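Local coordinates for peptidase S15/CocE/NonD (Thaumarchaeota archaeon SCGC AB-539-E09, PDB 4PF1), which acts as a serine aminopeptidase of the alpha/beta-hydrolase fold, probably removing residues from the N-termini of peptides, at residues L341-D346 / L376-G381; G348-R353 / N383-Y388; Q357-H362 / L370-V375. All coordinates share one frame; numbering follows the deposited sequence.

Contact 1: L341-D346 / L376-G381; sequences LQFEGD and LSYETG
Phe-343 and Glu-344 meet the phenol of Tyr-378 where an inverse gamma turn centred on Glu-344 lies beside strand 375-379 of the alpha/beta-hydrolase sheet. A weak bond from Gly-345 N to Phe-343 O closes the turn. Followed outward, Phe-343 begins at its CB, which lies 3.4 Å from Tyr-378 OH and 4.1 Å from Tyr-378 CZ. Its CG and CD1 are still near that oxygen, each 4.2 Å from Tyr-378 OH, and further along the ring CE1 comes 4.2 Å from Thr-380 CG2. The two aromatic rings are steeply inclined, with planes at 77° and centroids 6.0 Å apart. With CG of Tyr-378 trans to its own amide nitrogen (chi1 -174°), the ring reaches across to the turn. There Glu-344 N donates to Tyr-378 OH over 3.2 Å in a nearly straight bond (169°), arriving at the ring edge close to its plane. Asn-383 OD1 also binds this buried hydroxyl, giving it two polar partners. A phenylalanine at Tyr-378 would probably leave the Glu-344 amide and Asn-383 OD1 without this mate inside a buried contact. The Glu-344 side chain bends at chi2 and leads away from the strand; its OE2 takes a hydrogen bond from Asp-346 N of the second subunit.

Contact 2: G348-R353 / N383-Y388; sequences GGWFRR and NAWHRY
Helix 347-365 meets an outermost strand of the large mixed sheet of the alpha/beta-hydrolase fold through a tryptophan pair, Trp-350 on the helix and Trp-385 on strand 384-388. The indoles stack face to face but offset, the six-membered ring of Trp-350 lying against the five-membered ring of Trp-385 with centroids 4.2 Å apart and planes inclined by 25°. The closest approach is Trp-350 CE3 to Trp-385 NE1 at 3.4 Å. Next to it, Trp-350 CZ3 sits 3.6 Å from Trp-385 CE2, and one atom further round the benzo ring Trp-350 CH2 is 4.0 Å from Trp-385 CD1. The side chains slide past each other in opposite directions. A chi1 of 178° sets CG of Trp-350 anti to the backbone N and carries the indole out from the helix toward Trp-385. Val-322 and Leu-376 also touch Trp-385, while a triethylene glycol, probably from the crystallisation liquor, lies near Trp-350. No hydrogen bond or salt bridge crosses between the two segments, so this helix-to-strand contact rests on dispersion and on the fit of two flat pi surfaces.

Contact 3: Q357-H362 / L370-V375; sequences QPFLDH and LDIPRV
Phe-359 and Ile-372 form the tighter, inner half of this contact: Ile-372 CD1 lies 3.7 Å from Phe-359 CB and 4.0 Å from Phe-359 CD1, meeting the ring at its edge near the plane. The two side chains cross at about a right angle. Phe-359 is buried; its side chain also packs on Ala-180 and Val-182 of strand 178-184, and its ring is edge-to-face with Tyr-363. Helix 347-365 and the loop 370-375 belong to a beta-alpha-beta crossover of the alpha/beta-hydrolase fold, in which the chain leaves strand 319-324, passes through this helix and returns as the parallel neighbouring strand 375-379. The helix is kinked at Pro-358, whose N has no hydrogen bond to the preceding turn. On the looser, solvent side, Pro-358 and the exposed Leu-370 lie alongside each other, pointing the same way. Leu-370 CD2 touches Pro-358 CB at 3.9 Å and Pro-358 CG at 4.1 Å, an approach given by the leucine's extended first torsion (chi1 177°), which turns CG away from its backbone N. Beyond them the chain makes an inverse gamma turn centred on Asp-371, an exposed residue whose OD2 forms a salt bridge with Arg-387 NH2.

Contacts 1 and 2 have centres about 8 Å apart and meet between neighbouring strands: Tyr-378 CD2 packs 3.4 Å from Trp-385 NE1 in an edge-to-face pair, and Glu-379 OE1 lies 2.8 Å from His-386 NE2, a probable hydrogen bond. Contact 3 is centred about 12 Å from contact 2 and shares helix 347-365 with it; Tyr-388 N and Val-375 O, 2.8 Å apart, probably pair the strands there. From contact 1 it is about 20 Å between centres, joined only through adjoining sequence. Strand 375-379 neighbours strand 319-324, which leads toward His-328, probably part of a catalytic triad with Ser-161 and Asp-295.

Contact 1: L341-D346 / L376-G381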
loop_
_atom_site.group_PDB
_atom_site.type_symbol
_atom_site.label_atom_id
_atom_site.label_comp_id
_atom_site.label_asym_id
_atom_site.label_seq_id
_atom_site.Cartn_x
_atom_site.Cartn_y
_atom_site.Cartn_z
ATOM N N LEU A 341 12.908 -10.035 6.010
ATOM C CA LEU A 341 14.296 -9.902 6.468
ATOM C C LEU A 341 14.904 -8.586 6.027
ATOM O O LEU A 341 14.819 -8.239 4.854
ATOM C CB LEU A 341 15.173 -11.070 5.972
ATOM C CG LEU A 341 14.672 -12.499 6.222
ATOM C CD1 LEU A 341 15.692 -13.504 5.751
ATOM C CD2 LEU A 341 14.366 -12.739 7.694
ATOM N N GLN A 342 15.542 -7.866 6.965
ATOM C CA GLN A 342 16.190 -6.582 6.694
ATOM C C GLN A 342 17.693 -6.687 6.923
ATOM O O GLN A 342 18.135 -7.134 7.984
ATOM C CB GLN A 342 15.576 -5.469 7.550
ATOM C CG GLN A 342 14.147 -5.128 7.140
ATOM C CD GLN A 342 13.491 -4.171 8.096
ATOM O OE1 GLN A 342 13.256 -4.485 9.267
ATOM N NE2 GLN A 342 13.139 -2.995 7.604
ATOM N N PHE A 343 18.478 -6.314 5.901
ATOM C CA PHE A 343 19.937 -6.399 5.942
ATOM C C PHE A 343 20.550 -5.018 6.207
ATOM O O PHE A 343 19.852 -4.005 6.108
ATOM C CB PHE A 343 20.476 -7.028 4.634
ATOM C CG PHE A 343 19.743 -8.290 4.210
ATOM C CD1 PHE A 343 19.596 -9.362 5.091
ATOM C CD2 PHE A 343 19.185 -8.398 2.941
ATOM C CE1 PHE A 343 18.895 -10.511 4.711
ATOM C CE2 PHE A 343 18.484 -9.549 2.562
ATOM C CZ PHE A 343 18.353 -10.601 3.446
ATOM N N GLU A 344 21.832 -4.980 6.608
ATOM C CA GLU A 344 22.494 -3.723 6.952
ATOM C C GLU A 344 22.922 -2.958 5.693
ATOM O O GLU A 344 24.051 -3.105 5.217
ATOM C CB GLU A 344 23.679 -3.962 7.902
ATOM C CG GLU A 344 23.259 -4.127 9.354
ATOM C CD GLU A 344 22.769 -2.855 10.021
ATOM O OE1 GLU A 344 23.618 -2.030 10.426
ATOM O OE2 GLU A 344 21.534 -2.684 10.139
ATOM N N GLY A 345 21.994 -2.160 5.169
ATOM C CA GLY A 345 22.201 -1.342 3.980
ATOM C C GLY A 345 22.040 -2.111 2.687
ATOM O O GLY A 345 21.677 -3.292 2.701
ATOM N N ASP A 346 22.310 -1.441 1.555
ATOM C CA ASP A 346 22.239 -2.065 0.237
ATOM C C ASP A 346 23.479 -2.946 0.026
ATOM O O ASP A 346 24.503 -2.474 -0.475
ATOM C CB ASP A 346 22.089 -0.994 -0.875
ATOM C CG ASP A 346 22.070 -1.537 -2.296
ATOM O OD1 ASP A 346 21.960 -2.771 -2.461
ATOM O OD2 ASP A 346 22.188 -0.730 -3.238
ATOM N N LEU A 376 34.178 -14.251 0.759
ATOM C CA LEU A 376 33.503 -13.097 1.331
ATOM C C LEU A 376 32.069 -13.526 1.601
ATOM O O LEU A 376 31.307 -13.752 0.663
ATOM C CB LEU A 376 33.595 -11.889 0.372
ATOM C CG LEU A 376 33.072 -10.538 0.883
ATOM C CD1 LEU A 376 33.819 -10.078 2.139
ATOM C CD2 LEU A 376 33.185 -9.483 -0.193
ATOM N N SER A 377 31.754 -13.791 2.875
ATOM C CA SER A 377 30.456 -14.335 3.259
ATOM C C SER A 377 29.674 -13.388 4.158
ATOM O O SER A 377 30.204 -12.885 5.151
ATOM C CB SER A 377 30.639 -15.683 3.953
ATOM O OG SER A 377 29.431 -16.167 4.517
ATOM N N TYR A 378 28.403 -13.161 3.811
ATOM C CA TYR A 378 27.504 -12.356 4.627
ATOM C C TYR A 378 26.747 -13.281 5.547
ATOM O O TYR A 378 26.104 -14.229 5.087
ATOM C CB TYR A 378 26.540 -11.538 3.759
ATOM C CG TYR A 378 25.677 -10.563 4.538
ATOM C CD1 TYR A 378 24.520 -10.990 5.188
ATOM C CD2 TYR A 378 25.974 -9.204 4.561
ATOM C CE1 TYR A 378 23.699 -10.092 5.870
ATOM C CE2 TYR A 378 25.162 -8.296 5.243
ATOM C CZ TYR A 378 24.021 -8.744 5.889
ATOM O OH TYR A 378 23.199 -7.851 6.528
ATOM N N GLU A 379 26.836 -13.021 6.848
ATOM C CA GLU A 379 26.176 -13.825 7.863
ATOM C C GLU A 379 24.838 -13.204 8.228
ATOM O O GLU A 379 24.801 -12.076 8.728
ATOM C CB GLU A 379 27.079 -13.954 9.102
ATOM C CG GLU A 379 26.575 -14.938 10.147
ATOM C CD GLU A 379 27.436 -15.044 11.393
ATOM O OE1 GLU A 379 28.303 -14.166 11.607
ATOM O OE2 GLU A 379 27.235 -16.008 12.165
ATOM N N THR A 380 23.735 -13.937 7.976
ATOM C CA THR A 380 22.387 -13.477 8.322
ATOM C C THR A 380 22.200 -13.623 9.842
ATOM O O THR A 380 22.952 -14.352 10.488
ATOM C CB THR A 380 21.308 -14.198 7.483
ATOM O OG1 THR A 380 21.536 -15.609 7.493
ATOM C CG2 THR A 380 21.253 -13.688 6.046
ATOM N N GLY A 381 21.272 -12.858 10.405
ATOM C CA GLY A 381 21.064 -12.806 11.848
ATOM C C GLY A 381 21.988 -11.783 12.480
ATOM O O GLY A 381 21.526 -10.808 13.079
#

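Contact 2: G348-R353 / N383-Y388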
loop_
_atom_site.group_PDB
_atom_site.type_symbol
_atom_site.label_atom_id
_atom_site.label_comp_id
_atom_site.label_asym_id
_atom_site.label_seq_id
_atom_site.Cartn_x
_atom_site.Cartn_y
_atom_site.Cartn_z
ATOM N N GLY A 348 23.880 -5.399 -2.060
ATOM C CA GLY A 348 24.090 -5.598 -3.491
ATOM C C GLY A 348 24.958 -4.505 -4.073
ATOM O O GLY A 348 26.025 -4.783 -4.633
ATOM N N GLY A 349 24.526 -3.259 -3.872
ATOM C CA GLY A 349 25.265 -2.066 -4.283
ATOM C C GLY A 349 26.616 -1.943 -3.596
ATOM O O GLY A 349 27.584 -1.494 -4.218
ATOM N N TRP A 350 26.700 -2.373 -2.307
ATOM C CA TRP A 350 27.955 -2.352 -1.539
ATOM C C TRP A 350 28.979 -3.293 -2.171
ATOM O O TRP A 350 30.151 -2.937 -2.266
ATOM C CB TRP A 350 27.728 -2.733 -0.059
ATOM C CG TRP A 350 28.998 -2.778 0.746
ATOM C CD1 TRP A 350 29.603 -1.732 1.377
ATOM C CD2 TRP A 350 29.860 -3.914 0.934
ATOM N NE1 TRP A 350 30.789 -2.143 1.946
ATOM C CE2 TRP A 350 30.972 -3.477 1.687
ATOM C CE3 TRP A 350 29.801 -5.263 0.535
ATOM C CZ2 TRP A 350 32.009 -4.342 2.063
ATOM C CZ3 TRP A 350 30.836 -6.113 0.892
ATOM C CH2 TRP A 350 31.920 -5.655 1.653
ATOM N N PHE A 351 28.543 -4.507 -2.564
ATOM C CA PHE A 351 29.427 -5.496 -3.177
ATOM C C PHE A 351 29.976 -4.999 -4.522
ATOM O O PHE A 351 31.174 -5.133 -4.770
ATOM C CB PHE A 351 28.716 -6.862 -3.357
ATOM C CG PHE A 351 29.362 -7.730 -4.418
ATOM C CD1 PHE A 351 30.598 -8.332 -4.191
ATOM C CD2 PHE A 351 28.786 -7.864 -5.677
ATOM C CE1 PHE A 351 31.229 -9.069 -5.192
ATOM C CE2 PHE A 351 29.419 -8.605 -6.676
ATOM C CZ PHE A 351 30.634 -9.203 -6.426
ATOM N N ARG A 352 29.102 -4.482 -5.400
ATOM C CA ARG A 352 29.514 -4.038 -6.735
ATOM C C ARG A 352 30.480 -2.854 -6.684
ATOM O O ARG A 352 31.485 -2.872 -7.394
ATOM C CB ARG A 352 28.302 -3.712 -7.618
ATOM C CG ARG A 352 27.575 -4.970 -8.096
ATOM C CD ARG A 352 26.545 -4.707 -9.196
ATOM N NE ARG A 352 25.604 -3.630 -8.864
ATOM C CZ ARG A 352 24.554 -3.767 -8.059
ATOM N NH1 ARG A 352 24.310 -4.929 -7.464
ATOM N NH2 ARG A 352 23.754 -2.738 -7.824
ATOM N N ARG A 353 30.207 -1.855 -5.830
ATOM C CA ARG A 353 31.059 -0.667 -5.723
ATOM C C ARG A 353 32.397 -0.951 -5.018
ATOM O O ARG A 353 33.430 -0.465 -5.470
ATOM C CB ARG A 353 30.334 0.473 -4.984
ATOM C CG ARG A 353 29.112 1.045 -5.712
ATOM C CD ARG A 353 28.546 2.283 -5.021
ATOM N NE ARG A 353 28.403 2.096 -3.575
ATOM C CZ ARG A 353 27.292 1.674 -2.979
ATOM N NH1 ARG A 353 26.203 1.420 -3.695
ATOM N NH2 ARG A 353 27.257 1.516 -1.664
ATOM N N ASN A 383 24.131 -10.010 10.564
ATOM C CA ASN A 383 24.167 -8.970 9.517
ATOM C C ASN A 383 25.580 -8.364 9.352
ATOM O O ASN A 383 25.762 -7.148 9.467
ATOM C CB ASN A 383 23.114 -7.880 9.781
ATOM C CG ASN A 383 21.700 -8.370 9.630
ATOM O OD1 ASN A 383 21.264 -8.771 8.545
ATOM N ND2 ASN A 383 20.953 -8.356 10.720
ATOM N N ALA A 384 26.571 -9.223 9.070
ATOM C CA ALA A 384 27.957 -8.791 8.911
ATOM C C ALA A 384 28.679 -9.574 7.828
ATOM O O ALA A 384 28.453 -10.779 7.673
ATOM C CB ALA A 384 28.703 -8.931 10.233
ATOM N N TRP A 385 29.554 -8.879 7.079
ATOM C CA TRP A 385 30.403 -9.468 6.046
ATOM C C TRP A 385 31.666 -10.000 6.702
ATOM O O TRP A 385 32.248 -9.322 7.553
ATOM C CB TRP A 385 30.763 -8.430 4.968
ATOM C CG TRP A 385 29.674 -8.147 3.974
ATOM C CD1 TRP A 385 28.888 -7.034 3.915
ATOM C CD2 TRP A 385 29.331 -8.942 2.830
ATOM N NE1 TRP A 385 28.046 -7.105 2.828
ATOM C CE2 TRP A 385 28.294 -8.268 2.145
ATOM C CE3 TRP A 385 29.763 -10.189 2.342
ATOM C CZ2 TRP A 385 27.695 -8.788 0.994
ATOM C CZ3 TRP A 385 29.176 -10.699 1.194
ATOM C CH2 TRP A 385 28.155 -10.003 0.533
ATOM N N HIS A 386 32.080 -11.211 6.337
ATOM C CA HIS A 386 33.273 -11.815 6.920
ATOM C C HIS A 386 34.297 -12.155 5.860
ATOM O O HIS A 386 33.939 -12.509 4.738
ATOM C CB HIS A 386 32.916 -13.087 7.710
ATOM C CG HIS A 386 31.947 -12.864 8.825
ATOM N ND1 HIS A 386 32.337 -12.270 10.011
ATOM C CD2 HIS A 386 30.639 -13.194 8.911
ATOM C CE1 HIS A 386 31.254 -12.242 10.769
ATOM N NE2 HIS A 386 30.208 -12.783 10.148
ATOM N N ARG A 387 35.578 -12.072 6.233
ATOM C CA ARG A 387 36.706 -12.468 5.396
ATOM C C ARG A 387 37.109 -13.884 5.796
ATOM O O ARG A 387 37.508 -14.102 6.943
ATOM C CB ARG A 387 37.890 -11.500 5.579
ATOM C CG ARG A 387 37.642 -10.081 5.070
ATOM C CD ARG A 387 38.841 -9.181 5.343
ATOM N NE ARG A 387 40.052 -9.664 4.670
ATOM C CZ ARG A 387 40.457 -9.250 3.472
ATOM N NH1 ARG A 387 39.772 -8.322 2.815
ATOM N NH2 ARG A 387 41.557 -9.754 2.928
ATOM N N TYR A 388 36.933 -14.857 4.891
ATOM C CA TYR A 388 37.274 -16.251 5.177
ATOM C C TYR A 388 38.340 -16.760 4.213
ATOM O O TYR A 388 38.392 -16.319 3.065
ATOM C CB TYR A 388 36.025 -17.158 5.117
ATOM C CG TYR A 388 35.000 -16.921 6.211
ATOM C CD1 TYR A 388 35.395 -16.656 7.523
ATOM C CD2 TYR A 388 33.639 -17.060 5.959
ATOM C CE1 TYR A 388 34.455 -16.464 8.538
ATOM C CE2 TYR A 388 32.691 -16.887 6.968
ATOM C CZ TYR A 388 33.104 -16.587 8.258
ATOM O OH TYR A 388 32.171 -16.400 9.250
#

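Contact 3: Q357-H362 / L370-V375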
loop_
_atom_site.group_PDB
_atom_site.type_symbol
_atom_site.label_atom_id
_atom_site.label_comp_id
_atom_site.label_asym_id
_atom_site.label_seq_id
_atom_site.Cartn_x
_atom_site.Cartn_y
_atom_site.Cartn_z
ATOM N N GLN A 357 33.869 -3.645 -8.681
ATOM C CA GLN A 357 34.504 -2.585 -9.472
ATOM C C GLN A 357 36.041 -2.513 -9.212
ATOM O O GLN A 357 36.780 -2.532 -10.195
ATOM C CB GLN A 357 33.824 -1.219 -9.264
ATOM C CG GLN A 357 34.132 -0.188 -10.373
ATOM C CD GLN A 357 33.860 -0.684 -11.788
ATOM O OE1 GLN A 357 32.851 -1.344 -12.076
ATOM N NE2 GLN A 357 34.749 -0.347 -12.709
ATOM N N PRO A 358 36.561 -2.555 -7.948
ATOM C CA PRO A 358 38.029 -2.548 -7.769
ATOM C C PRO A 358 38.695 -3.804 -8.349
ATOM O O PRO A 358 39.819 -3.716 -8.839
ATOM C CB PRO A 358 38.204 -2.464 -6.248
ATOM C CG PRO A 358 36.915 -1.910 -5.745
ATOM C CD PRO A 358 35.878 -2.514 -6.640
ATOM N N PHE A 359 37.984 -4.958 -8.334
ATOM C CA PHE A 359 38.453 -6.210 -8.946
ATOM C C PHE A 359 38.666 -5.987 -10.452
ATOM O O PHE A 359 39.754 -6.249 -10.964
ATOM C CB PHE A 359 37.435 -7.352 -8.693
ATOM C CG PHE A 359 37.654 -8.628 -9.480
ATOM C CD1 PHE A 359 38.580 -9.577 -9.057
ATOM C CD2 PHE A 359 36.903 -8.901 -10.618
ATOM C CE1 PHE A 359 38.764 -10.766 -9.771
ATOM C CE2 PHE A 359 37.093 -10.088 -11.335
ATOM C CZ PHE A 359 38.022 -11.011 -10.908
ATOM N N LEU A 360 37.634 -5.449 -11.140
ATOM C CA LEU A 360 37.667 -5.168 -12.577
ATOM C C LEU A 360 38.682 -4.080 -12.920
ATOM O O LEU A 360 39.446 -4.249 -13.868
ATOM C CB LEU A 360 36.272 -4.761 -13.095
ATOM C CG LEU A 360 35.161 -5.821 -13.013
ATOM C CD1 LEU A 360 33.813 -5.214 -13.329
ATOM C CD2 LEU A 360 35.444 -7.003 -13.942
ATOM N N ASP A 361 38.704 -2.972 -12.141
ATOM C CA ASP A 361 39.617 -1.851 -12.379
ATOM C C ASP A 361 41.085 -2.274 -12.299
ATOM O O ASP A 361 41.895 -1.776 -13.081
ATOM C CB ASP A 361 39.343 -0.692 -11.409
ATOM C CG ASP A 361 38.087 0.100 -11.727
ATOM O OD1 ASP A 361 37.754 0.237 -12.928
ATOM O OD2 ASP A 361 37.471 0.638 -10.782
ATOM N N HIS A 362 41.424 -3.220 -11.396
ATOM C CA HIS A 362 42.799 -3.698 -11.272
ATOM C C HIS A 362 43.259 -4.454 -12.532
ATOM O O HIS A 362 44.345 -4.178 -13.032
ATOM C CB HIS A 362 42.991 -4.579 -10.023
ATOM C CG HIS A 362 44.305 -5.304 -10.012
ATOM N ND1 HIS A 362 45.504 -4.621 -9.925
ATOM C CD2 HIS A 362 44.565 -6.623 -10.168
ATOM C CE1 HIS A 362 46.453 -5.542 -10.005
ATOM N NE2 HIS A 362 45.936 -6.763 -10.140
ATOM N N LEU A 370 43.093 -4.559 -4.850
ATOM C CA LEU A 370 42.381 -4.627 -3.578
ATOM C C LEU A 370 42.548 -6.019 -2.980
ATOM O O LEU A 370 42.463 -7.014 -3.704
ATOM C CB LEU A 370 40.885 -4.285 -3.776
ATOM C CG LEU A 370 39.975 -4.371 -2.534
ATOM C CD1 LEU A 370 40.229 -3.219 -1.571
ATOM C CD2 LEU A 370 38.530 -4.397 -2.933
ATOM N N ASP A 371 42.807 -6.089 -1.662
ATOM C CA ASP A 371 42.973 -7.356 -0.955
ATOM C C ASP A 371 41.601 -8.013 -0.728
ATOM O O ASP A 371 41.013 -7.881 0.349
ATOM C CB ASP A 371 43.736 -7.148 0.377
ATOM C CG ASP A 371 44.045 -8.420 1.161
ATOM O OD1 ASP A 371 44.225 -9.488 0.523
ATOM O OD2 ASP A 371 44.150 -8.340 2.405
ATOM N N ILE A 372 41.076 -8.679 -1.779
ATOM C CA ILE A 372 39.804 -9.400 -1.728
ATOM C C ILE A 372 40.076 -10.757 -1.080
ATOM O O ILE A 372 41.024 -11.437 -1.485
ATOM C CB ILE A 372 39.156 -9.539 -3.151
ATOM C CG1 ILE A 372 38.945 -8.157 -3.817
ATOM C CG2 ILE A 372 37.830 -10.337 -3.101
ATOM C CD1 ILE A 372 38.865 -8.197 -5.340
ATOM N N PRO A 373 39.294 -11.173 -0.054
ATOM C CA PRO A 373 39.556 -12.480 0.566
ATOM C C PRO A 373 39.197 -13.642 -0.362
ATOM O O PRO A 373 38.533 -13.440 -1.388
ATOM C CB PRO A 373 38.656 -12.463 1.805
ATOM C CG PRO A 373 37.522 -11.574 1.431
ATOM C CD PRO A 373 38.135 -10.498 0.571
ATOM N N ARG A 374 39.637 -14.858 -0.002
ATOM C CA ARG A 374 39.306 -16.078 -0.735
ATOM C C ARG A 374 37.789 -16.250 -0.742
ATOM O O ARG A 374 37.200 -16.524 -1.788
ATOM C CB ARG A 374 39.991 -17.292 -0.075
ATOM C CG ARG A 374 39.921 -18.588 -0.888
ATOM C CD ARG A 374 41.114 -18.786 -1.819
ATOM N NE ARG A 374 42.398 -18.462 -1.186
ATOM C CZ ARG A 374 43.124 -19.318 -0.473
ATOM N NH1 ARG A 374 44.276 -18.935 0.062
ATOM N NH2 ARG A 374 42.700 -20.563 -0.281
ATOM N N VAL A 375 37.158 -16.037 0.432
ATOM C CA VAL A 375 35.714 -16.141 0.612
ATOM C C VAL A 375 35.195 -14.888 1.341
ATOM O O VAL A 375 35.726 -14.499 2.386
ATOM C CB VAL A 375 35.304 -17.459 1.341
ATOM C CG1 VAL A 375 33.810 -17.478 1.666
ATOM C CG2 VAL A 375 35.681 -18.686 0.513
#